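Local atomic coordinates of Non-atp dependent l-selective hydantoinase (Arthrobacter aurescens, PDB entry 1GKR), a protein that hydrolyses the ring of hydantoins, preferring aryl to alkyl derivatives, with substrate-dependent enantioselectivity and two zinc ions in each subunit of a homotetramer. Residues E217-I221 with H239-G245; I221-L225 with L248-A252; V182-N186 with V284-V288. All blocks are in the same frame, centred on the assembly; numbering follows the deposited sequence.

Contact 1 (E217-I221 with H239-G245); sequences ENEAI and HVSNPDG. With ZN (zinc ion), chain E.
Glu217-Ile221 is regular helix within helix 214-231, with Ile221 N bonded to Glu217 O at 3.1 Å. It packs on the loop that leaves strand 234-237 and turns into helix 243-254. The nearest CA atoms are those of Asn218 and Gly245, 5.5 Å apart. The loop opens at His239, in an unusual backbone conformation with positive phi (17/78) and chi1 p; its NE2 binds a zinc ion at 2.3 Å, a site completed by His183 and the carbamylated Lys147. Val240 follows, extended, its CG1 4.3 Å from Ile221 CD1. At Ser241 and Asn242 the carboxylate of Glu217, carried on an extended side chain (chi1 and chi2 both t), takes three hydrogen bonds: Ser241 N to Glu217 OE2 at 3.1 Å, Ser241 OG (chi1 p) to Glu217 OE1 at 2.6 Å, and Asn242 ND2 to the same OE1 at 2.8 Å. Asn242 (chi1 p) is also the N-cap of helix 243-254, its OD1 accepting from Gly245 N at 2.8 Å. Pro243 starts the helix facing away, and Gly245 closes in, its CA 4.0 Å from Ile221 CD1, where a side chain would clash. This is a beta-alpha loop at the catalytic end of the amidohydrolase TIM barrel. Glu217 also forms a salt bridge with Arg289, so its buried charge is compensated while it fixes the turn directly after a zinc ligand.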
loop_
_atom_site.group_PDB
_atom_site.type_symbol
_atom_site.label_atom_id
_atom_site.label_comp_id
_atom_site.label_asym_id
_atom_site.label_seq_id
_atom_site.Cartn_x
_atom_site.Cartn_y
_atom_site.Cartn_z
ATOM N N GLU A 217 10.458 9.938 -15.502
ATOM C CA GLU A 217 9.159 10.561 -15.724
ATOM C C GLU A 217 8.327 10.314 -14.477
ATOM O O GLU A 217 7.651 11.204 -13.958
ATOM C CB GLU A 217 8.437 9.941 -16.922
ATOM C CG GLU A 217 7.003 10.433 -17.081
ATOM C CD GLU A 217 6.296 9.816 -18.269
ATOM O OE1 GLU A 217 6.670 8.710 -18.691
ATOM O OE2 GLU A 217 5.341 10.417 -18.787
ATOM N N ASN A 218 8.387 9.086 -13.989
ATOM C CA ASN A 218 7.617 8.727 -12.820
ATOM C C ASN A 218 8.103 9.389 -11.541
ATOM O O ASN A 218 7.318 9.633 -10.633
ATOM C CB ASN A 218 7.579 7.210 -12.698
ATOM C CG ASN A 218 6.723 6.570 -13.785
ATOM O OD1 ASN A 218 6.775 5.359 -13.998
ATOM N ND2 ASN A 218 5.925 7.386 -14.471
ATOM N N GLU A 219 9.388 9.698 -11.465
ATOM C CA GLU A 219 9.900 10.368 -10.280
ATOM C C GLU A 219 9.289 11.771 -10.240
ATOM O O GLU A 219 8.853 12.247 -9.189
ATOM C CB GLU A 219 11.424 10.450 -10.341
ATOM C CG GLU A 219 12.082 11.145 -9.155
ATOM C CD GLU A 219 11.965 12.669 -9.208
ATOM O OE1 GLU A 219 12.178 13.232 -10.305
ATOM O OE2 GLU A 219 11.677 13.306 -8.160
ATOM N N ALA A 220 9.249 12.430 -11.392
ATOM C CA ALA A 220 8.697 13.774 -11.464
ATOM C C ALA A 220 7.215 13.753 -11.098
ATOM O O ALA A 220 6.711 14.659 -10.420
ATOM C CB ALA A 220 8.889 14.343 -12.857
ATOM N N ILE A 221 6.509 12.721 -11.544
ATOM C CA ILE A 221 5.097 12.634 -11.228
ATOM C C ILE A 221 4.959 12.516 -9.706
ATOM O O ILE A 221 4.150 13.212 -9.078
ATOM C CB ILE A 221 4.461 11.427 -11.939
ATOM C CG1 ILE A 221 4.372 11.711 -13.440
ATOM C CG2 ILE A 221 3.090 11.153 -11.379
ATOM C CD1 ILE A 221 3.923 10.508 -14.286
ATOM N N HIS A 239 0.259 14.788 -20.629
ATOM C CA HIS A 239 0.808 13.654 -21.384
ATOM C C HIS A 239 1.610 12.631 -20.592
ATOM O O HIS A 239 2.843 12.653 -20.630
ATOM C CB HIS A 239 1.688 14.160 -22.514
ATOM C CG HIS A 239 2.625 15.243 -22.091
ATOM N ND1 HIS A 239 3.321 15.194 -20.902
ATOM C CD2 HIS A 239 2.989 16.398 -22.694
ATOM C CE1 HIS A 239 4.076 16.273 -20.792
ATOM N NE2 HIS A 239 3.892 17.019 -21.866
ATOM N N VAL A 240 0.910 11.754 -19.872
ATOM C CA VAL A 240 1.546 10.682 -19.115
ATOM C C VAL A 240 1.719 9.546 -20.126
ATOM O O VAL A 240 0.740 9.053 -20.695
ATOM C CB VAL A 240 0.657 10.237 -17.959
ATOM C CG1 VAL A 240 1.228 8.982 -17.307
ATOM C CG2 VAL A 240 0.569 11.358 -16.955
ATOM N N SER A 241 2.964 9.134 -20.339
ATOM C CA SER A 241 3.285 8.124 -21.344
ATOM C C SER A 241 3.277 6.661 -20.953
ATOM O O SER A 241 3.283 5.810 -21.841
ATOM C CB SER A 241 4.670 8.391 -21.903
ATOM O OG SER A 241 5.643 7.962 -20.959
ATOM N N ASN A 242 3.288 6.358 -19.657
ATOM C CA ASN A 242 3.362 4.969 -19.233
ATOM C C ASN A 242 2.359 4.538 -18.167
ATOM O O ASN A 242 1.949 5.329 -17.329
ATOM C CB ASN A 242 4.782 4.689 -18.758
ATOM C CG ASN A 242 5.061 5.294 -17.401
ATOM O OD1 ASN A 242 4.715 4.715 -16.369
ATOM N ND2 ASN A 242 5.673 6.470 -17.392
ATOM N N PRO A 243 2.001 3.245 -18.157
ATOM C CA PRO A 243 1.046 2.642 -17.223
ATOM C C PRO A 243 1.327 2.900 -15.754
ATOM O O PRO A 243 0.407 3.196 -14.980
ATOM C CB PRO A 243 1.129 1.150 -17.546
ATOM C CG PRO A 243 1.727 1.091 -18.916
ATOM C CD PRO A 243 2.730 2.193 -18.888
ATOM N N ASP A 244 2.589 2.772 -15.358
ATOM C CA ASP A 244 2.939 2.979 -13.960
ATOM C C ASP A 244 2.679 4.397 -13.472
ATOM O O ASP A 244 2.308 4.598 -12.317
ATOM C CB ASP A 244 4.397 2.597 -13.706
ATOM C CG ASP A 244 4.663 1.122 -13.949
ATOM O OD1 ASP A 244 3.807 0.294 -13.572
ATOM O OD2 ASP A 244 5.727 0.785 -14.511
ATOM N N GLY A 245 2.872 5.375 -14.348
ATOM C CA GLY A 245 2.634 6.749 -13.965
ATOM C C GLY A 245 1.146 6.980 -13.798
ATOM O O GLY A 245 0.702 7.701 -12.892
HETATM ZN ZN ZN E . 5.096 18.839 -22.501
#

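Contact 2 (I221-L225 with L248-A252); sequences IQRAL and LIHQA
Both segments are regular helix, Leu225 N bonding Ile221 O at 2.9 Å and Ala252 N bonding Leu248 O at 3.2 Å. They are outer helices of the TIM barrel, consecutive in its beta/alpha alternation with strand 234-237 between them, and run nearly parallel: the segment axes cross at -21° and approach to 10.5 Å. In register, Gln222 CA sits 7.2 Å from Leu248 CA, and Leu225 CA 7.5 Å from Ile249 CA. The interface is mainly apolar, with no hydrogen bond across it. Ile221 (chi1 m, chi2 t) points toward the partner helix and sets CG2 3.7 Å from Ile249 CG1; both isoleucines also rest on Val237 of the intervening strand. Leu225 reaches two successive residues, its CD2 being 4.5 Å from Leu248 CB and 4.3 Å from Ile249 CG1. Gln222 lies along Leu248 at the more open margin, where it also packs on Gln222 of a second subunit. One turn further on, Ala252 CB meets Leu225 CG at 4.1 Å.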
loop_
_atom_site.group_PDB
_atom_site.type_symbol
_atom_site.label_atom_id
_atom_site.label_comp_id
_atom_site.label_asym_id
_atom_site.label_seq_id
_atom_site.Cartn_x
_atom_site.Cartn_y
_atom_site.Cartn_z
ATOM N N ILE A 221 6.509 12.721 -11.544
ATOM C CA ILE A 221 5.097 12.634 -11.228
ATOM C C ILE A 221 4.959 12.516 -9.706
ATOM O O ILE A 221 4.150 13.212 -9.078
ATOM C CB ILE A 221 4.461 11.427 -11.939
ATOM C CG1 ILE A 221 4.372 11.711 -13.440
ATOM C CG2 ILE A 221 3.090 11.153 -11.379
ATOM C CD1 ILE A 221 3.923 10.508 -14.286
ATOM N N GLN A 222 5.776 11.648 -9.121
ATOM C CA GLN A 222 5.775 11.414 -7.680
ATOM C C GLN A 222 6.030 12.713 -6.918
ATOM O O GLN A 222 5.382 12.996 -5.914
ATOM C CB GLN A 222 6.857 10.408 -7.344
ATOM C CG GLN A 222 6.795 9.825 -5.953
ATOM C CD GLN A 222 6.726 8.297 -6.004
ATOM O OE1 GLN A 222 6.899 7.617 -4.988
ATOM N NE2 GLN A 222 6.470 7.751 -7.200
ATOM N N ARG A 223 6.985 13.493 -7.414
ATOM C CA ARG A 223 7.352 14.768 -6.813
ATOM C C ARG A 223 6.214 15.797 -6.889
ATOM O O ARG A 223 5.905 16.471 -5.905
ATOM C CB ARG A 223 8.585 15.322 -7.517
ATOM C CG ARG A 223 9.496 16.103 -6.604
ATOM C CD ARG A 223 10.557 16.836 -7.362
ATOM N NE ARG A 223 11.029 16.112 -8.534
ATOM C CZ ARG A 223 11.473 16.727 -9.625
ATOM N NH1 ARG A 223 11.498 18.054 -9.664
ATOM N NH2 ARG A 223 11.871 16.027 -10.679
ATOM N N ALA A 224 5.605 15.924 -8.063
ATOM C CA ALA A 224 4.508 16.864 -8.237
ATOM C C ALA A 224 3.392 16.472 -7.291
ATOM O O ALA A 224 2.791 17.326 -6.637
ATOM C CB ALA A 224 4.009 16.828 -9.655
ATOM N N LEU A 225 3.126 15.171 -7.225
ATOM C CA LEU A 225 2.093 14.639 -6.358
ATOM C C LEU A 225 2.324 15.033 -4.885
ATOM O O LEU A 225 1.410 15.511 -4.213
ATOM C CB LEU A 225 2.049 13.123 -6.532
ATOM C CG LEU A 225 0.907 12.510 -7.363
ATOM C CD1 LEU A 225 0.360 13.475 -8.369
ATOM C CD2 LEU A 225 1.407 11.267 -8.056
ATOM N N LEU A 248 0.212 5.673 -10.397
ATOM C CA LEU A 248 0.654 6.554 -9.319
ATOM C C LEU A 248 -0.344 7.681 -9.091
ATOM O O LEU A 248 -0.715 7.975 -7.955
ATOM C CB LEU A 248 2.019 7.148 -9.662
ATOM C CG LEU A 248 3.287 6.630 -8.964
ATOM C CD1 LEU A 248 3.170 5.157 -8.651
ATOM C CD2 LEU A 248 4.486 6.882 -9.873
ATOM N N ILE A 249 -0.777 8.311 -10.177
ATOM C CA ILE A 249 -1.724 9.414 -10.091
ATOM C C ILE A 249 -3.085 8.913 -9.642
ATOM O O ILE A 249 -3.721 9.504 -8.758
ATOM C CB ILE A 249 -1.875 10.134 -11.454
ATOM C CG1 ILE A 249 -0.553 10.790 -11.830
ATOM C CG2 ILE A 249 -2.956 11.184 -11.386
ATOM C CD1 ILE A 249 -0.525 11.315 -13.226
ATOM N N HIS A 250 -3.534 7.825 -10.257
ATOM C CA HIS A 250 -4.823 7.253 -9.900
ATOM C C HIS A 250 -4.876 6.932 -8.404
ATOM O O HIS A 250 -5.826 7.294 -7.706
ATOM C CB HIS A 250 -5.083 5.984 -10.699
ATOM C CG HIS A 250 -6.485 5.494 -10.573
ATOM N ND1 HIS A 250 -7.573 6.290 -10.868
ATOM C CD2 HIS A 250 -6.986 4.320 -10.126
ATOM C CE1 HIS A 250 -8.685 5.627 -10.602
ATOM N NE2 HIS A 250 -8.357 4.430 -10.149
ATOM N N GLN A 251 -3.843 6.254 -7.919
ATOM C CA GLN A 251 -3.768 5.902 -6.520
ATOM C C GLN A 251 -3.908 7.144 -5.649
ATOM O O GLN A 251 -4.664 7.159 -4.681
ATOM C CB GLN A 251 -2.444 5.203 -6.234
ATOM C CG GLN A 251 -2.244 4.884 -4.761
ATOM C CD GLN A 251 -3.357 4.000 -4.192
ATOM O OE1 GLN A 251 -3.528 2.849 -4.615
ATOM N NE2 GLN A 251 -4.120 4.535 -3.229
ATOM N N ALA A 252 -3.185 8.199 -6.008
ATOM C CA ALA A 252 -3.234 9.426 -5.239
ATOM C C ALA A 252 -4.592 10.101 -5.302
ATOM O O ALA A 252 -5.066 10.603 -4.289
ATOM C CB ALA A 252 -2.148 10.390 -5.702
#

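Contact 3 (V182-N186 with V284-V288); sequences VHAEN and VAPPV. With ZN (zinc ion), chain E.
A cis peptide bond joins Ala285 to Pro286, and this kinked loop comes up against the side chain of a zinc ligand. Neither segment makes regular structure along the contact: 182-186 leaves the end of strand 179-182, while the loop 284-288 has polyproline II-like angles at Pro286 (-63/158) and Pro287 (-63/153). Glu185 and Pro286 are nearest, 7.5 Å between CA atoms. His183 (chi1 t, chi2 116°) binds zinc through ND1 at 2.0 Å and gives its NE2 proton to Glu185 OE1 at 2.8 Å, a nearly straight bond that orients the imidazole. His239 and the carbamylated Lys147 complete this metal site, at the C-terminal ends of the strands of the amidohydrolase TIM barrel, where this superfamily places its metals. Across the contact, His183 CE1 lies 3.2 Å from Ala285 O and 4.1 Å from Ala285 CB. The CA-CB bond of Glu185 points toward the proline loop, and with chi1 m and chi2 t the carboxylate ends there: CD is 4.1 Å from Pro286 CG, and OE2 is 4.1 Å from Pro287 CD. That OE2 also takes hydrogen bonds from Gln212 and Gln216. Tyr267 holds the far loop by its hydroxyl, hydrogen-bonded to Pro286 O.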
loop_
_atom_site.group_PDB
_atom_site.type_symbol
_atom_site.label_atom_id
_atom_site.label_comp_id
_atom_site.label_asym_id
_atom_site.label_seq_id
_atom_site.Cartn_x
_atom_site.Cartn_y
_atom_site.Cartn_z
ATOM N N VAL A 182 1.212 20.452 -15.403
ATOM C CA VAL A 182 2.667 20.474 -15.489
ATOM C C VAL A 182 3.174 19.412 -16.435
ATOM O O VAL A 182 2.486 18.433 -16.715
ATOM C CB VAL A 182 3.348 20.208 -14.114
ATOM C CG1 VAL A 182 2.736 21.056 -13.051
ATOM C CG2 VAL A 182 3.225 18.769 -13.749
ATOM N N HIS A 183 4.384 19.631 -16.935
ATOM C CA HIS A 183 5.056 18.672 -17.796
ATOM C C HIS A 183 5.990 18.026 -16.775
ATOM O O HIS A 183 6.932 18.666 -16.289
ATOM C CB HIS A 183 5.869 19.387 -18.881
ATOM C CG HIS A 183 6.687 18.460 -19.726
ATOM N ND1 HIS A 183 6.473 18.304 -21.081
ATOM C CD2 HIS A 183 7.712 17.631 -19.406
ATOM C CE1 HIS A 183 7.329 17.418 -21.560
ATOM N NE2 HIS A 183 8.092 16.992 -20.564
ATOM N N ALA A 184 5.735 16.776 -16.421
ATOM C CA ALA A 184 6.571 16.157 -15.408
ATOM C C ALA A 184 7.679 15.229 -15.854
ATOM O O ALA A 184 7.437 14.076 -16.196
ATOM C CB ALA A 184 5.699 15.443 -14.382
ATOM N N GLU A 185 8.901 15.749 -15.841
ATOM C CA GLU A 185 10.091 14.962 -16.153
ATOM C C GLU A 185 11.206 15.529 -15.305
ATOM O O GLU A 185 11.078 16.621 -14.768
ATOM C CB GLU A 185 10.459 15.037 -17.630
ATOM C CG GLU A 185 9.513 14.250 -18.512
ATOM C CD GLU A 185 10.075 14.009 -19.886
ATOM O OE1 GLU A 185 9.924 14.890 -20.765
ATOM O OE2 GLU A 185 10.682 12.935 -20.069
ATOM N N ASN A 186 12.290 14.786 -15.151
ATOM C CA ASN A 186 13.394 15.290 -14.352
ATOM C C ASN A 186 14.463 15.854 -15.291
ATOM O O ASN A 186 15.213 15.113 -15.928
ATOM C CB ASN A 186 13.980 14.185 -13.482
ATOM C CG ASN A 186 14.926 14.728 -12.454
ATOM O OD1 ASN A 186 15.890 15.412 -12.791
ATOM N ND2 ASN A 186 14.655 14.448 -11.187
ATOM N N VAL A 284 8.606 12.773 -29.403
ATOM C CA VAL A 284 7.813 13.675 -28.594
ATOM C C VAL A 284 8.306 13.559 -27.139
ATOM O O VAL A 284 9.106 12.675 -26.829
ATOM C CB VAL A 284 6.326 13.286 -28.773
ATOM C CG1 VAL A 284 5.983 12.140 -27.882
ATOM C CG2 VAL A 284 5.432 14.487 -28.560
ATOM N N ALA A 285 7.883 14.452 -26.250
ATOM C CA ALA A 285 8.341 14.372 -24.854
ATOM C C ALA A 285 7.183 14.521 -23.907
ATOM O O ALA A 285 6.455 15.515 -23.977
ATOM C CB ALA A 285 9.342 15.444 -24.562
ATOM N N PRO A 286 6.998 13.548 -22.999
ATOM C CA PRO A 286 7.790 12.328 -22.798
ATOM C C PRO A 286 7.750 11.415 -24.012
ATOM O O PRO A 286 6.818 11.471 -24.812
ATOM C CB PRO A 286 7.112 11.651 -21.612
ATOM C CG PRO A 286 6.366 12.725 -20.967
ATOM C CD PRO A 286 5.847 13.549 -22.098
ATOM N N PRO A 287 8.746 10.528 -24.137
ATOM C CA PRO A 287 8.849 9.582 -25.252
ATOM C C PRO A 287 7.691 8.594 -25.310
ATOM O O PRO A 287 7.065 8.284 -24.287
ATOM C CB PRO A 287 10.162 8.859 -24.971
ATOM C CG PRO A 287 10.932 9.820 -24.128
ATOM C CD PRO A 287 9.883 10.368 -23.217
ATOM N N VAL A 288 7.405 8.108 -26.514
ATOM C CA VAL A 288 6.372 7.102 -26.689
ATOM C C VAL A 288 7.018 5.867 -26.083
ATOM O O VAL A 288 8.224 5.660 -26.224
ATOM C CB VAL A 288 6.079 6.859 -28.163
ATOM C CG1 VAL A 288 5.202 5.641 -28.329
ATOM C CG2 VAL A 288 5.390 8.071 -28.738
HETATM ZN ZN ZN E . 5.096 18.839 -22.501
#

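Following the chain, strand 179-182 delivers residues 182-186, whose partner 284-288 arrives only after 97 intervening residues; contact 3 thus closes the widest loop. Contacts 1 and 2 nest inside it. Both start on helix 214-231, share Ile221, and end on or at the start of helix 243-254, contact 1 at the catalytic end and contact 2 further along both helices. These two are staggered, not nested, contact 2 being shifted onward at both ends. Contacts 1 and 3 meet at one zinc ion, with His239 NE2 3.0 Å from His183 ND1, and Pro286 CD lies 3.2 Å from His239 ND1. Together the three tie successive beta-alpha units of the barrel from metal centre to outer helices.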